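Local coordinates for protein 3-phosphoshikimate 1-carboxyvinyltransferase (Streptomyces sviceus, PDB 7M0O) that probably transfers the enolpyruvyl group of phosphoenolpyruvate to the 5-hydroxyl of shikimate-3-phosphate, a late step of chorismate biosynthesis, at residues T11-F16 with V184-A189; D35-A40 with V50-D55; T80-L85 with G130-T135. All coordinates share one frame; numbering follows the deposited sequence.

How the interactions relate
Interactions 1, 2 and 3 lie in one half of the EPSP synthase fold, their centres 17 to 19 Å apart, and are joined by the helices 8-20, 34-45 and 79-90. Interactions 2 and 3 are both nested in the long loop that interaction 1 closes. Ala12 CB packs 3.4 Å from Thr80 CG2, and Leu15 CD1 lies 3.9 Å from Phe39 CG. The carboxylate of Asp35 ties 35-40 to 80-85, with OD1 2.7 Å from Thr81 OG1 and OD2 accepting from the backbone N of Thr80. Lys8, predicted to bind both substrates, bonds to Thr80 OG1, and Arg13 of interaction 1 probably binds shikimate-3-phosphate, so the shared helices border the probable active site.

Interaction 1 (T11-F16 with V184-A189); sequences TARALF and VEITLA
With CG of Arg13 anti to its carbonyl carbon (chi1 -61°) and the chain extended from there to NE, the guanidinium is carried straight from helix 8-20 to helix 182-193. Thr187 also sets its OG1 anti to the carbonyl carbon, where the hydroxyl meets the incoming group. The two side chains cross at about a right angle. Arg13 NE donates to Thr187 OG1 over 2.7 Å in a nearly straight bond (166°), and the oxygen lies almost in the guanidinium plane, at its edge. Ile186 covers one face of the same group: its CG2 stands over the centre, 3.6 Å from Arg13 NH1. The in-plane bond restrains the rotation of the guanidinium, while the methyl packs against its face. Thr187 OG1 is further bonded to Thr158 OG1 of helix 155-163, and Tyr183 adds a cation-pi contact to Arg13. Arg13 is predicted to bind 3-phosphoshikimate, and its NH1 has a weak bond to Ser9, predicted to do the same. Because NE is spent on a neutral hydroxyl and not on a carboxylate, Thr187 probably leaves the positive charge of Arg13 uncompensated, consistent with that predicted role.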
loop_
_atom_site.group_PDB
_atom_site.type_symbol
_atom_site.label_atom_id
_atom_site.label_comp_id
_atom_site.label_asym_id
_atom_site.label_seq_id
_atom_site.Cartn_x
_atom_site.Cartn_y
_atom_site.Cartn_z
ATOM N N THR A 11 6.927 0.241 1.732
ATOM C CA THR A 11 8.232 -0.413 1.782
ATOM C C THR A 11 8.963 -0.245 0.454
ATOM O O THR A 11 10.171 0.027 0.428
ATOM C CB THR A 11 8.084 -1.905 2.149
ATOM O OG1 THR A 11 7.506 -2.043 3.465
ATOM C CG2 THR A 11 9.447 -2.598 2.139
ATOM N N ALA A 12 8.223 -0.330 -0.650
ATOM C CA ALA A 12 8.819 -0.228 -1.983
ATOM C C ALA A 12 9.445 1.140 -2.212
ATOM O O ALA A 12 10.606 1.242 -2.635
ATOM C CB ALA A 12 7.747 -0.500 -3.040
ATOM N N ARG A 13 8.666 2.205 -1.989
ATOM C CA ARG A 13 9.212 3.558 -2.097
ATOM C C ARG A 13 10.410 3.750 -1.169
ATOM O O ARG A 13 11.409 4.369 -1.556
ATOM C CB ARG A 13 8.139 4.598 -1.766
ATOM C CG ARG A 13 6.885 4.628 -2.653
ATOM C CD ARG A 13 5.951 5.654 -2.019
ATOM N NE ARG A 13 4.647 5.849 -2.650
ATOM C CZ ARG A 13 3.541 5.172 -2.343
ATOM N NH1 ARG A 13 3.556 4.202 -1.430
ATOM N NH2 ARG A 13 2.410 5.466 -2.958
ATOM N N ALA A 14 10.317 3.254 0.070
ATOM C CA ALA A 14 11.392 3.473 1.041
ATOM C C ALA A 14 12.693 2.806 0.612
ATOM O O ALA A 14 13.780 3.322 0.910
ATOM C CB ALA A 14 10.977 2.953 2.417
ATOM N N LEU A 15 12.603 1.637 -0.036
ATOM C CA LEU A 15 13.807 0.951 -0.518
ATOM C C LEU A 15 14.509 1.767 -1.597
ATOM O O LEU A 15 15.746 1.849 -1.622
ATOM C CB LEU A 15 13.450 -0.435 -1.063
ATOM C CG LEU A 15 13.162 -1.512 -0.030
ATOM C CD1 LEU A 15 12.599 -2.760 -0.692
ATOM C CD2 LEU A 15 14.424 -1.841 0.700
ATOM N N PHE A 16 13.733 2.355 -2.511
ATOM C CA PHE A 16 14.303 3.249 -3.515
ATOM C C PHE A 16 15.015 4.420 -2.856
ATOM O O PHE A 16 16.156 4.746 -3.201
ATOM C CB PHE A 16 13.193 3.741 -4.450
ATOM C CG PHE A 16 13.682 4.581 -5.613
ATOM C CD1 PHE A 16 14.202 5.861 -5.402
ATOM C CD2 PHE A 16 13.589 4.112 -6.919
ATOM C CE1 PHE A 16 14.648 6.653 -6.467
ATOM C CE2 PHE A 16 14.031 4.904 -7.999
ATOM C CZ PHE A 16 14.554 6.170 -7.765
ATOM N N VAL A 184 -0.147 9.372 -4.854
ATOM C CA VAL A 184 0.863 10.387 -5.121
ATOM C C VAL A 184 1.168 11.202 -3.863
ATOM O O VAL A 184 2.323 11.583 -3.641
ATOM C CB VAL A 184 0.449 11.279 -6.313
ATOM C CG1 VAL A 184 -0.100 10.427 -7.451
ATOM C CG2 VAL A 184 -0.539 12.358 -5.895
ATOM N N GLU A 185 0.176 11.457 -2.998
ATOM C CA GLU A 185 0.492 12.252 -1.812
ATOM C C GLU A 185 1.417 11.498 -0.862
ATOM O O GLU A 185 2.251 12.124 -0.197
ATOM C CB GLU A 185 -0.776 12.678 -1.070
ATOM C CG GLU A 185 -0.537 13.759 0.005
ATOM C CD GLU A 185 0.669 14.663 -0.278
ATOM O OE1 GLU A 185 1.626 14.670 0.536
ATOM O OE2 GLU A 185 0.648 15.396 -1.297
ATOM N N ILE A 186 1.283 10.171 -0.781
ATOM C CA ILE A 186 2.207 9.374 0.027
ATOM C C ILE A 186 3.623 9.457 -0.536
ATOM O O ILE A 186 4.599 9.585 0.220
ATOM C CB ILE A 186 1.719 7.916 0.120
ATOM C CG1 ILE A 186 0.396 7.864 0.890
ATOM C CG2 ILE A 186 2.781 6.998 0.773
ATOM C CD1 ILE A 186 -0.270 6.526 0.796
ATOM N N THR A 187 3.765 9.387 -1.867
ATOM C CA THR A 187 5.100 9.489 -2.455
ATOM C C THR A 187 5.732 10.838 -2.130
ATOM O O THR A 187 6.910 10.910 -1.759
ATOM C CB THR A 187 5.052 9.280 -3.967
ATOM O OG1 THR A 187 4.533 7.982 -4.279
ATOM C CG2 THR A 187 6.455 9.408 -4.569
ATOM N N LEU A 188 4.952 11.918 -2.221
ATOM C CA LEU A 188 5.526 13.233 -1.962
ATOM C C LEU A 188 5.910 13.395 -0.496
ATOM O O LEU A 188 6.942 13.998 -0.187
ATOM C CB LEU A 188 4.555 14.329 -2.394
ATOM C CG LEU A 188 4.182 14.333 -3.879
ATOM C CD1 LEU A 188 3.415 15.595 -4.238
ATOM C CD2 LEU A 188 5.409 14.205 -4.761
ATOM N N ALA A 189 5.102 12.857 0.422
ATOM C CA ALA A 189 5.437 12.965 1.836
ATOM C C ALA A 189 6.707 12.185 2.169
ATOM O O ALA A 189 7.512 12.620 3.005
ATOM C CB ALA A 189 4.270 12.479 2.692
#

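Interaction 2 (D35-A40 with V50-D55); sequences DTEGFA and VGRTPD
The guanidinium of Arg52 receives the carboxylate of Glu37 at its edge, in its own plane, while the methyl of Ala40 lies over one face, its CB 4.1 Å from Arg52 NH1. The two charged groups are not coplanar: their planes are turned 39° against each other. The grip is end-on and twofold, each terminal nitrogen taking one carboxylate oxygen. Arg52 NH1 donates to Glu37 OE1 at 2.7 Å and approaches that oxygen from above the carboxylate plane, 47° out of it. Arg52 NH2 donates to Glu37 OE2 at 2.8 Å, on the syn side and less far from the plane. Both oxygens stay close to the guanidinium plane, so the twist is taken up by the acid. Glu37 reaches the arginine by bending at its second torsion (chi2 76°), which turns the carboxylate off the helix toward the strand, and Arg52 meets it with a bend at chi3.

Beside this salt bridge Ala40 and Val50 make a looser apolar contact, with Ala40 CB 4.4 Å from Val50 CG1. Together they join helix 34-45 to strand 50-52, an outermost strand of its four-stranded sheet; the axes of helix segment 35-40 and strand 50-52 come within 11.1 Å of each other. Trp57 of the adjacent strand 56-60 gives Arg52 a cation-pi partner and also touches Ala40. Where the chain turns between these strands, Thr53 OG1 accepts from the backbone N of Asp55, an ST turn. Arg32 and Arg76 also touch Glu37, and their nearby positive charges probably help to stabilise its carboxylate. With two bonds the pair resists rotation of either group, and it ties the partly exposed outer strand to the helix by charge as well as by apolar contact.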
loop_
_atom_site.group_PDB
_atom_site.type_symbol
_atom_site.label_atom_id
_atom_site.label_comp_id
_atom_site.label_asym_id
_atom_site.label_seq_id
_atom_site.Cartn_x
_atom_site.Cartn_y
_atom_site.Cartn_z
ATOM N N ASP A 35 8.945 -9.977 -3.187
ATOM C CA ASP A 35 9.292 -8.798 -3.978
ATOM C C ASP A 35 10.371 -7.970 -3.282
ATOM O O ASP A 35 11.381 -7.622 -3.897
ATOM C CB ASP A 35 8.042 -7.948 -4.253
ATOM C CG ASP A 35 8.275 -6.836 -5.300
ATOM O OD1 ASP A 35 9.409 -6.662 -5.808
ATOM O OD2 ASP A 35 7.298 -6.133 -5.640
ATOM N N THR A 36 10.199 -7.664 -1.989
ATOM C CA THR A 36 11.225 -6.851 -1.332
ATOM C C THR A 36 12.528 -7.618 -1.149
ATOM O O THR A 36 13.609 -7.012 -1.154
ATOM C CB THR A 36 10.723 -6.327 0.013
ATOM O OG1 THR A 36 10.656 -7.404 0.958
ATOM C CG2 THR A 36 9.361 -5.708 -0.141
ATOM N N GLU A 37 12.460 -8.946 -0.991
ATOM C CA GLU A 37 13.689 -9.731 -0.938
ATOM C C GLU A 37 14.448 -9.649 -2.259
ATOM O O GLU A 37 15.670 -9.476 -2.269
ATOM C CB GLU A 37 13.375 -11.186 -0.574
ATOM C CG GLU A 37 14.611 -12.068 -0.372
ATOM C CD GLU A 37 15.300 -11.819 0.965
ATOM O OE1 GLU A 37 14.644 -11.256 1.878
ATOM O OE2 GLU A 37 16.492 -12.202 1.104
ATOM N N GLY A 38 13.736 -9.768 -3.383
ATOM C CA GLY A 38 14.383 -9.630 -4.676
ATOM C C GLY A 38 14.939 -8.235 -4.917
ATOM O O GLY A 38 15.994 -8.088 -5.552
ATOM N N PHE A 39 14.251 -7.206 -4.412
ATOM C CA PHE A 39 14.764 -5.833 -4.482
ATOM C C PHE A 39 16.103 -5.725 -3.765
ATOM O O PHE A 39 17.092 -5.227 -4.325
ATOM C CB PHE A 39 13.738 -4.868 -3.867
ATOM C CG PHE A 39 13.855 -3.412 -4.322
ATOM C CD1 PHE A 39 12.726 -2.720 -4.718
ATOM C CD2 PHE A 39 15.062 -2.733 -4.265
ATOM C CE1 PHE A 39 12.803 -1.373 -5.093
ATOM C CE2 PHE A 39 15.154 -1.396 -4.645
ATOM C CZ PHE A 39 14.025 -0.718 -5.055
ATOM N N ALA A 40 16.146 -6.180 -2.507
ATOM C CA ALA A 40 17.395 -6.197 -1.755
ATOM C C ALA A 40 18.477 -6.977 -2.488
ATOM O O ALA A 40 19.624 -6.527 -2.569
ATOM C CB ALA A 40 17.156 -6.789 -0.362
ATOM N N VAL A 50 23.802 -3.628 1.685
ATOM C CA VAL A 50 22.509 -3.808 2.337
ATOM C C VAL A 50 22.710 -4.734 3.527
ATOM O O VAL A 50 23.076 -5.902 3.350
ATOM C CB VAL A 50 21.452 -4.383 1.377
ATOM C CG1 VAL A 50 20.130 -4.633 2.113
ATOM C CG2 VAL A 50 21.252 -3.444 0.171
ATOM N N GLY A 51 22.465 -4.224 4.725
ATOM C CA GLY A 51 22.543 -5.009 5.957
ATOM C C GLY A 51 21.169 -5.137 6.571
ATOM O O GLY A 51 20.367 -4.197 6.531
ATOM N N ARG A 52 20.867 -6.314 7.121
ATOM C CA ARG A 52 19.520 -6.558 7.604
ATOM C C ARG A 52 19.542 -7.273 8.948
ATOM O O ARG A 52 20.450 -8.057 9.247
ATOM C CB ARG A 52 18.703 -7.361 6.583
ATOM C CG ARG A 52 18.477 -6.604 5.258
ATOM C CD ARG A 52 17.581 -7.368 4.306
ATOM N NE ARG A 52 18.205 -8.605 3.839
ATOM C CZ ARG A 52 17.581 -9.516 3.101
ATOM N NH1 ARG A 52 16.317 -9.327 2.751
ATOM N NH2 ARG A 52 18.215 -10.620 2.722
ATOM N N THR A 53 18.527 -6.958 9.770
ATOM C CA THR A 53 18.189 -7.670 11.001
ATOM C C THR A 53 16.726 -8.081 10.871
ATOM O O THR A 53 16.072 -7.723 9.882
ATOM C CB THR A 53 18.405 -6.814 12.260
ATOM O OG1 THR A 53 17.438 -5.753 12.329
ATOM C CG2 THR A 53 19.809 -6.237 12.316
ATOM N N PRO A 54 16.158 -8.823 11.827
ATOM C CA PRO A 54 14.721 -9.128 11.731
ATOM C C PRO A 54 13.828 -7.895 11.827
ATOM O O PRO A 54 12.648 -7.981 11.457
ATOM C CB PRO A 54 14.482 -10.087 12.904
ATOM C CG PRO A 54 15.817 -10.703 13.165
ATOM C CD PRO A 54 16.816 -9.616 12.884
ATOM N N ASP A 55 14.361 -6.753 12.269
ATOM C CA ASP A 55 13.586 -5.544 12.524
ATOM C C ASP A 55 13.927 -4.379 11.606
ATOM O O ASP A 55 13.061 -3.536 11.370
ATOM C CB ASP A 55 13.775 -5.079 13.977
ATOM C CG ASP A 55 12.948 -5.888 14.972
ATOM O OD1 ASP A 55 13.217 -5.776 16.191
ATOM O OD2 ASP A 55 12.036 -6.637 14.548
#

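Interaction 3 (T80-L85 with G130-T135); sequences TTARFL and GHHPLT
His132 presents the NE2 corner of its imidazole to the backbone carbonyl of Ala82, so that a ring edge, not a face, meets the helix. NE2 donates to Ala82 O over 2.9 Å in a fairly straight bond (163°), and the oxygen lies close to the ring plane. Seen from the acceptor, the donor comes in at a bend to the C=O bond and is tilted 18° from the carbonyl plane. The methyl of Ala82 sits beside this bond, its CB 3.7 Å from His132 NE2 and 4.0 Å from CD2. His132 places CG anti to its own carbonyl carbon (chi1 -73°), which sends the ring from the loop across to helix 79-90.

Two residues on, at the start of strand 134-139, Leu134 rests its CD2 on one face of the imidazole, offset toward the rim, and Phe98 of strand 95-99 and Leu109 also touch the His132 side chain. The contact joins helix 79-90 to the run leading into strand 134-139, just before the cis peptide between His132 and Pro133. On the helix, Arg83 turns away from the loop, and its side chain touches Gln155, predicted to bind phosphoenolpyruvate. A leucine in place of His132 has no N-H to offer, and would probably leave Ala82 O without this side-chain donor and the loop less firmly tied to the helix. Donation from NE2 puts a proton on that nitrogen, and a neutral imidazole protonated there would suffice for the bond. A buried helix carbonyl thereby gains a side-chain donor, which, with Leu134 on one face, helps to hold the ring edge-on to the helix.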
loop_
_atom_site.group_PDB
_atom_site.type_symbol
_atom_site.label_atom_id
_atom_site.label_comp_id
_atom_site.label_asym_id
_atom_site.label_seq_id
_atom_site.Cartn_x
_atom_site.Cartn_y
_atom_site.Cartn_z
ATOM N N THR A 80 7.557 -4.210 -8.117
ATOM C CA THR A 80 8.340 -3.058 -7.674
ATOM C C THR A 80 9.790 -3.177 -8.128
ATOM O O THR A 80 10.379 -2.217 -8.642
ATOM C CB THR A 80 8.274 -2.929 -6.147
ATOM O OG1 THR A 80 6.986 -2.448 -5.755
ATOM C CG2 THR A 80 9.345 -1.960 -5.667
ATOM N N THR A 81 10.396 -4.343 -7.903
ATOM C CA THR A 81 11.765 -4.584 -8.344
ATOM C C THR A 81 11.908 -4.349 -9.847
ATOM O O THR A 81 12.878 -3.723 -10.297
ATOM C CB THR A 81 12.182 -6.012 -7.986
ATOM O OG1 THR A 81 11.919 -6.265 -6.586
ATOM C CG2 THR A 81 13.652 -6.247 -8.281
ATOM N N ALA A 82 10.937 -4.829 -10.631
ATOM C CA ALA A 82 11.006 -4.755 -12.086
ATOM C C ALA A 82 10.888 -3.337 -12.623
ATOM O O ALA A 82 11.349 -3.074 -13.742
ATOM C CB ALA A 82 9.912 -5.625 -12.711
ATOM N N ARG A 83 10.284 -2.420 -11.869
ATOM C CA ARG A 83 10.170 -1.034 -12.311
ATOM C C ARG A 83 11.159 -0.103 -11.624
ATOM O O ARG A 83 11.752 0.753 -12.288
ATOM C CB ARG A 83 8.746 -0.520 -12.079
ATOM C CG ARG A 83 7.716 -1.303 -12.862
ATOM C CD ARG A 83 6.396 -1.373 -12.110
ATOM N NE ARG A 83 5.376 -2.074 -12.883
ATOM C CZ ARG A 83 4.134 -2.285 -12.460
ATOM N NH1 ARG A 83 3.752 -1.856 -11.263
ATOM N NH2 ARG A 83 3.275 -2.925 -13.238
ATOM N N PHE A 84 11.384 -0.270 -10.318
ATOM C CA PHE A 84 12.238 0.666 -9.588
ATOM C C PHE A 84 13.722 0.416 -9.831
ATOM O O PHE A 84 14.502 1.370 -9.891
ATOM C CB PHE A 84 11.955 0.592 -8.086
ATOM C CG PHE A 84 10.698 1.288 -7.660
ATOM C CD1 PHE A 84 9.830 1.846 -8.593
ATOM C CD2 PHE A 84 10.387 1.399 -6.311
ATOM C CE1 PHE A 84 8.675 2.487 -8.189
ATOM C CE2 PHE A 84 9.224 2.038 -5.893
ATOM C CZ PHE A 84 8.368 2.586 -6.832
ATOM N N LEU A 85 14.160 -0.841 -9.919
ATOM C CA LEU A 85 15.586 -1.073 -10.153
ATOM C C LEU A 85 16.064 -0.526 -11.497
ATOM O O LEU A 85 17.137 0.095 -11.530
ATOM C CB LEU A 85 15.916 -2.565 -10.004
ATOM C CG LEU A 85 16.053 -3.067 -8.568
ATOM C CD1 LEU A 85 16.732 -4.423 -8.542
ATOM C CD2 LEU A 85 16.824 -2.081 -7.688
ATOM N N GLY A 130 8.231 -2.577 -24.176
ATOM C CA GLY A 130 7.618 -2.434 -22.873
ATOM C C GLY A 130 7.971 -3.519 -21.875
ATOM O O GLY A 130 7.765 -3.318 -20.669
ATOM N N HIS A 131 8.500 -4.652 -22.336
ATOM C CA HIS A 131 8.680 -5.833 -21.497
ATOM C C HIS A 131 10.146 -6.044 -21.122
ATOM O O HIS A 131 11.059 -5.665 -21.858
ATOM C CB HIS A 131 8.182 -7.092 -22.227
ATOM C CG HIS A 131 6.723 -7.069 -22.552
ATOM N ND1 HIS A 131 5.815 -7.887 -21.919
ATOM C CD2 HIS A 131 6.013 -6.341 -23.448
ATOM C CE1 HIS A 131 4.605 -7.653 -22.394
ATOM N NE2 HIS A 131 4.697 -6.729 -23.333
ATOM N N HIS A 132 10.360 -6.663 -19.964
ATOM C CA HIS A 132 11.604 -7.380 -19.713
ATOM C C HIS A 132 11.709 -8.589 -20.651
ATOM O O HIS A 132 10.698 -9.188 -21.019
ATOM C CB HIS A 132 11.666 -7.846 -18.257
ATOM C CG HIS A 132 11.922 -6.732 -17.289
ATOM N ND1 HIS A 132 13.192 -6.261 -17.029
ATOM C CD2 HIS A 132 11.078 -5.968 -16.554
ATOM C CE1 HIS A 132 13.120 -5.266 -16.160
ATOM N NE2 HIS A 132 11.849 -5.067 -15.858
ATOM N N PRO A 133 12.930 -8.981 -21.047
ATOM C CA PRO A 133 14.223 -8.409 -20.658
ATOM C C PRO A 133 14.490 -7.059 -21.328
ATOM O O PRO A 133 14.005 -6.786 -22.428
ATOM C CB PRO A 133 15.229 -9.479 -21.119
ATOM C CG PRO A 133 14.532 -10.199 -22.214
ATOM C CD PRO A 133 13.084 -10.215 -21.840
ATOM N N LEU A 134 15.243 -6.208 -20.637
ATOM C CA LEU A 134 15.623 -4.918 -21.194
ATOM C C LEU A 134 17.004 -4.546 -20.690
ATOM O O LEU A 134 17.437 -4.985 -19.617
ATOM C CB LEU A 134 14.610 -3.830 -20.837
ATOM C CG LEU A 134 14.328 -3.621 -19.350
ATOM C CD1 LEU A 134 15.286 -2.560 -18.777
ATOM C CD2 LEU A 134 12.889 -3.207 -19.136
ATOM N N THR A 135 17.684 -3.706 -21.455
ATOM C CA THR A 135 19.069 -3.357 -21.175
ATOM C C THR A 135 19.197 -1.843 -21.079
ATOM O O THR A 135 18.755 -1.131 -21.983
ATOM C CB THR A 135 19.973 -3.930 -22.269
ATOM O OG1 THR A 135 19.866 -5.362 -22.245
ATOM C CG2 THR A 135 21.432 -3.526 -22.052
#